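Local coordinates for protein EmGH1 (Erythrobacter marinus, PDB 5Z87) that probably hydrolyses beta-glucosidic linkages, as a member of glycosyl hydrolase family 3, at residues A347-G350 and V351-L355; Q357-D361 and G362-E366. All coordinates share one frame; numbering follows the deposited sequence.

Interactions 1 and 2 follow one another along a single run of chain in the glycosyl hydrolase family 3 N-terminal domain, a TIM-barrel family, with centres about 15 Å apart. Interaction 1 (347-350 with 351-355) turns the loop after strand 345-346 into helix 355-360; interaction 2 (357-361 with 362-366) closes that short helix and leads to helix 366-382. The two touch directly, L355 CD2 lying 3.6 Å from L364 CD2. Both pack on helix 330-340 and lie away from the magnesium and dithiothreitol sites. Together they form the beginning and end of one strand-to-helix-to-helix connection far from the centre of the chain.

Interaction 1: A347-G350 and V351-L355; sequences ANNG and VYLML
G350 and L353 are joined by a backbone hydrogen bond, L353 N to G350 O at 3.3 Å, that opens a 3-10 turn over 351-353, where the chain leaves strand 345-346 on its way to helix 355-360. The donor stands well above the carbonyl plane of G350, 63° out of it. The same spacing is repeated at once: M354 N bonds to V351 O and L355 N to Y352 O, both at 3.0 Å. E345 secures the start of the turn, its two carboxylate oxygens accepting from V351 N and Y352 N, while R318 holds N349 O.

Among the side chains, L353 does most of the touching. Its CG stands beside the backbone N and opposite the carbonyl carbon (chi1 -83°), which lays the isobutyl group back over G350. CB comes within 3.5 Å of G350 O, and CD1 lies near both that oxygen and G350 N, so the leucine packs along bare backbone. V351 points away from 347-350, and its side chain packs against E330 and A334 of helix 330-340; its CB and, a little farther off, CG1 rest near G350 C. The ring of Y352 also leads away, its OH bonded to V342 O, and L355 CD1 sits 3.6 Å above one face, offset toward the rim. N349 bends back from an exposed position and crosses L353 at about a right angle, its OD1 stopping 3.8 Å from L353 CD2.

Interaction 2: Q357-D361 and G362-E366; sequences QLVRD and GLLEE
L363 N donates to L358 O at 3.0 Å and G362 N to V359 O at 3.0 Å, two backbone bonds that fold the chain back onto the last helical turn. The first donor lies nearly on the line of the carbonyl bond (164°), whereas the second stands far above the carbonyl plane of V359. V359 O also accepts from a water, which donates again to L364 O and so ties helix to loop. On the outer side, R360 grips Q357 side-on, NE and NH2 both reaching OE1 from one face of the amide; the NH2 bond is 3.0 Å. Q357 NE2 in turn donates to D361 OD1, meeting it from above the carboxylate plane, at 2.7 Å. R360 NH1 also forms a salt bridge with D57, so the guanidinium joins this turn to helix 56-61.

The two backward bonds and the positive phi of G362 (83°) make a Schellman motif ending helix 355-360; a CB on G362 would clash with D361 O. L358 and L363 close the usual apolar contact across the cap, crossing at about a right angle with CD2 and CD1 3.9 Å apart. Separately, L364 CB abuts L358 CB, and its side chain continues onto L338 and R339 of helix 330-340. Both methyls of V359 touch the returning chain: with CG1 anti to the backbone N (chi1 167°), CG1 meets E366 CB at 3.7 Å, while CG2 nears L364 O and CG. Replacing V359 with an alanine would probably open a gap beside L364 and E366. V359 CA adds a CA-H...O contact to L364 O at 3.4 Å.

Interaction 1: A347-G350 and V351-L355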
loop_
_atom_site.group_PDB
_atom_site.type_symbol
_atom_site.label_atom_id
_atom_site.label_comp_id
_atom_site.label_asym_id
_atom_site.label_seq_id
_atom_site.Cartn_x
_atom_site.Cartn_y
_atom_site.Cartn_z
ATOM N N ALA A 347 -4.790 14.151 -27.286
ATOM C CA ALA A 347 -3.721 15.107 -27.016
ATOM C C ALA A 347 -3.770 16.273 -27.995
ATOM O O ALA A 347 -4.243 16.124 -29.125
ATOM C CB ALA A 347 -2.344 14.434 -27.093
ATOM N N ASN A 348 -3.295 17.436 -27.565
ATOM C CA ASN A 348 -2.996 18.532 -28.468
ATOM C C ASN A 348 -1.573 18.369 -28.971
ATOM O O ASN A 348 -0.664 18.069 -28.193
ATOM C CB ASN A 348 -3.129 19.887 -27.774
ATOM C CG ASN A 348 -4.552 20.296 -27.572
ATOM O OD1 ASN A 348 -5.473 19.729 -28.168
ATOM N ND2 ASN A 348 -4.752 21.285 -26.717
ATOM N N ASN A 349 -1.382 18.578 -30.273
ATOM C CA ASN A 349 -0.063 18.456 -30.879
ATOM C C ASN A 349 0.601 17.146 -30.455
ATOM O O ASN A 349 1.718 17.123 -29.939
ATOM C CB ASN A 349 0.799 19.664 -30.508
ATOM C CG ASN A 349 2.102 19.705 -31.261
ATOM O OD1 ASN A 349 2.182 19.259 -32.399
ATOM N ND2 ASN A 349 3.140 20.237 -30.627
ATOM N N GLY A 350 -0.119 16.050 -30.642
ATOM C CA GLY A 350 0.304 14.774 -30.100
ATOM C C GLY A 350 1.509 14.182 -30.810
ATOM O O GLY A 350 1.935 14.613 -31.884
ATOM N N VAL A 351 2.079 13.152 -30.182
ATOM C CA VAL A 351 3.202 12.471 -30.807
ATOM C C VAL A 351 2.738 11.606 -31.978
ATOM O O VAL A 351 3.545 11.287 -32.862
ATOM C CB VAL A 351 4.009 11.651 -29.772
ATOM C CG1 VAL A 351 4.534 12.556 -28.668
ATOM C CG2 VAL A 351 3.182 10.502 -29.190
ATOM N N TYR A 352 1.451 11.237 -32.031
ATOM C CA TYR A 352 0.976 10.488 -33.192
ATOM C C TYR A 352 1.028 11.299 -34.482
ATOM O O TYR A 352 0.894 10.713 -35.558
ATOM C CB TYR A 352 -0.450 9.985 -32.984
ATOM C CG TYR A 352 -0.532 8.644 -32.305
ATOM C CD1 TYR A 352 0.565 8.118 -31.625
ATOM C CD2 TYR A 352 -1.711 7.907 -32.330
ATOM C CE1 TYR A 352 0.493 6.866 -30.987
ATOM C CE2 TYR A 352 -1.801 6.655 -31.693
ATOM C CZ TYR A 352 -0.689 6.146 -31.027
ATOM O OH TYR A 352 -0.778 4.927 -30.404
ATOM N N LEU A 353 1.221 12.618 -34.405
ATOM C CA LEU A 353 1.409 13.399 -35.618
ATOM C C LEU A 353 2.689 13.002 -36.349
ATOM O O LEU A 353 2.815 13.274 -37.546
ATOM C CB LEU A 353 1.415 14.894 -35.294
ATOM C CG LEU A 353 0.048 15.598 -35.169
ATOM C CD1 LEU A 353 -0.880 14.912 -34.193
ATOM C CD2 LEU A 353 0.188 17.063 -34.774
ATOM N N MET A 354 3.625 12.340 -35.665
ATOM C CA MET A 354 4.850 11.845 -36.286
ATOM C C MET A 354 4.657 10.521 -37.015
ATOM O O MET A 354 5.580 10.080 -37.703
ATOM C CB MET A 354 5.959 11.663 -35.234
ATOM C CG MET A 354 6.370 12.930 -34.493
ATOM S SD MET A 354 7.503 12.579 -33.117
ATOM C CE MET A 354 7.581 14.193 -32.340
ATOM N N LEU A 355 3.501 9.869 -36.870
ATOM C CA LEU A 355 3.340 8.526 -37.427
ATOM C C LEU A 355 3.559 8.460 -38.941
ATOM O O LEU A 355 4.257 7.535 -39.396
ATOM C CB LEU A 355 1.966 7.975 -37.043
ATOM C CG LEU A 355 1.718 7.662 -35.574
ATOM C CD1 LEU A 355 0.335 7.034 -35.415
ATOM C CD2 LEU A 355 2.802 6.744 -35.021
#

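Interaction 2: Q357-D361 and G362-E366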
loop_
_atom_site.group_PDB
_atom_site.type_symbol
_atom_site.label_atom_id
_atom_site.label_comp_id
_atom_site.label_asym_id
_atom_site.label_seq_id
_atom_site.Cartn_x
_atom_site.Cartn_y
_atom_site.Cartn_z
ATOM N N GLN A 357 5.439 10.346 -41.051
ATOM C CA GLN A 357 6.858 10.460 -41.373
ATOM C C GLN A 357 7.658 9.276 -40.844
ATOM O O GLN A 357 8.659 8.889 -41.464
ATOM C CB GLN A 357 7.428 11.772 -40.837
ATOM C CG GLN A 357 8.703 12.228 -41.562
ATOM C CD GLN A 357 8.616 12.042 -43.082
ATOM O OE1 GLN A 357 7.752 12.625 -43.743
ATOM N NE2 GLN A 357 9.498 11.204 -43.631
ATOM N N LEU A 358 7.240 8.675 -39.720
ATOM C CA LEU A 358 7.966 7.510 -39.210
ATOM C C LEU A 358 7.806 6.319 -40.140
ATOM O O LEU A 358 8.751 5.547 -40.339
ATOM C CB LEU A 358 7.493 7.143 -37.796
ATOM C CG LEU A 358 7.902 8.135 -36.705
ATOM C CD1 LEU A 358 6.994 8.008 -35.484
ATOM C CD2 LEU A 358 9.385 7.956 -36.338
ATOM N N VAL A 359 6.606 6.139 -40.693
ATOM C CA VAL A 359 6.385 5.083 -41.674
ATOM C C VAL A 359 7.228 5.338 -42.916
ATOM O O VAL A 359 7.918 4.441 -43.419
ATOM C CB VAL A 359 4.892 4.986 -42.019
ATOM C CG1 VAL A 359 4.679 4.123 -43.260
ATOM C CG2 VAL A 359 4.122 4.450 -40.823
ATOM N N ARG A 360 7.210 6.578 -43.411
ATOM C CA ARG A 360 7.971 6.891 -44.616
ATOM C C ARG A 360 9.470 6.775 -44.362
ATOM O O ARG A 360 10.213 6.294 -45.224
ATOM C CB ARG A 360 7.588 8.280 -45.132
ATOM C CG ARG A 360 6.209 8.297 -45.820
ATOM C CD ARG A 360 5.938 9.604 -46.551
ATOM N NE ARG A 360 5.891 10.714 -45.614
ATOM C CZ ARG A 360 4.764 11.212 -45.113
ATOM N NH1 ARG A 360 3.596 10.697 -45.479
ATOM N NH2 ARG A 360 4.805 12.227 -44.249
ATOM N N ASP A 361 9.929 7.158 -43.170
ATOM C CA ASP A 361 11.339 7.005 -42.836
ATOM C C ASP A 361 11.744 5.551 -42.573
ATOM O O ASP A 361 12.936 5.286 -42.378
ATOM C CB ASP A 361 11.690 7.876 -41.626
ATOM C CG ASP A 361 11.739 9.353 -41.969
ATOM O OD1 ASP A 361 11.678 9.691 -43.166
ATOM O OD2 ASP A 361 11.835 10.184 -41.042
ATOM N N GLY A 362 10.810 4.605 -42.577
ATOM C CA GLY A 362 11.175 3.217 -42.368
ATOM C C GLY A 362 11.335 2.787 -40.926
ATOM O O GLY A 362 11.765 1.655 -40.676
ATOM N N LEU A 363 10.997 3.644 -39.968
ATOM C CA LEU A 363 11.110 3.314 -38.555
ATOM C C LEU A 363 9.851 2.673 -37.987
ATOM O O LEU A 363 9.832 2.344 -36.797
ATOM C CB LEU A 363 11.460 4.574 -37.759
ATOM C CG LEU A 363 12.633 5.320 -38.390
ATOM C CD1 LEU A 363 12.736 6.751 -37.881
ATOM C CD2 LEU A 363 13.916 4.548 -38.133
ATOM N N LEU A 364 8.809 2.485 -38.802
ATOM C CA LEU A 364 7.525 1.980 -38.328
ATOM C C LEU A 364 6.781 1.338 -39.493
ATOM O O LEU A 364 6.720 1.914 -40.580
ATOM C CB LEU A 364 6.686 3.114 -37.719
ATOM C CG LEU A 364 5.247 2.819 -37.270
ATOM C CD1 LEU A 364 5.190 1.749 -36.175
ATOM C CD2 LEU A 364 4.575 4.102 -36.786
ATOM N N GLU A 365 6.204 0.163 -39.263
ATOM C CA GLU A 365 5.469 -0.540 -40.310
ATOM C C GLU A 365 4.087 0.075 -40.503
ATOM O O GLU A 365 3.356 0.310 -39.532
ATOM C CB GLU A 365 5.339 -2.024 -39.972
ATOM C CG GLU A 365 6.643 -2.801 -40.099
ATOM C CD GLU A 365 6.754 -3.911 -39.071
ATOM O OE1 GLU A 365 6.233 -5.019 -39.336
ATOM O OE2 GLU A 365 7.358 -3.672 -37.998
ATOM N N GLU A 366 3.721 0.306 -41.767
ATOM C CA GLU A 366 2.458 0.977 -42.066
ATOM C C GLU A 366 1.266 0.182 -41.545
ATOM O O GLU A 366 0.230 0.770 -41.212
ATOM C CB GLU A 366 2.344 1.226 -43.578
ATOM C CG GLU A 366 0.924 1.364 -44.122
ATOM C CD GLU A 366 0.864 2.168 -45.421
ATOM O OE1 GLU A 366 1.939 2.522 -45.961
ATOM O OE2 GLU A 366 -0.263 2.457 -45.890
HETATM O O HOH W 1 7.883 1.634 -43.254
#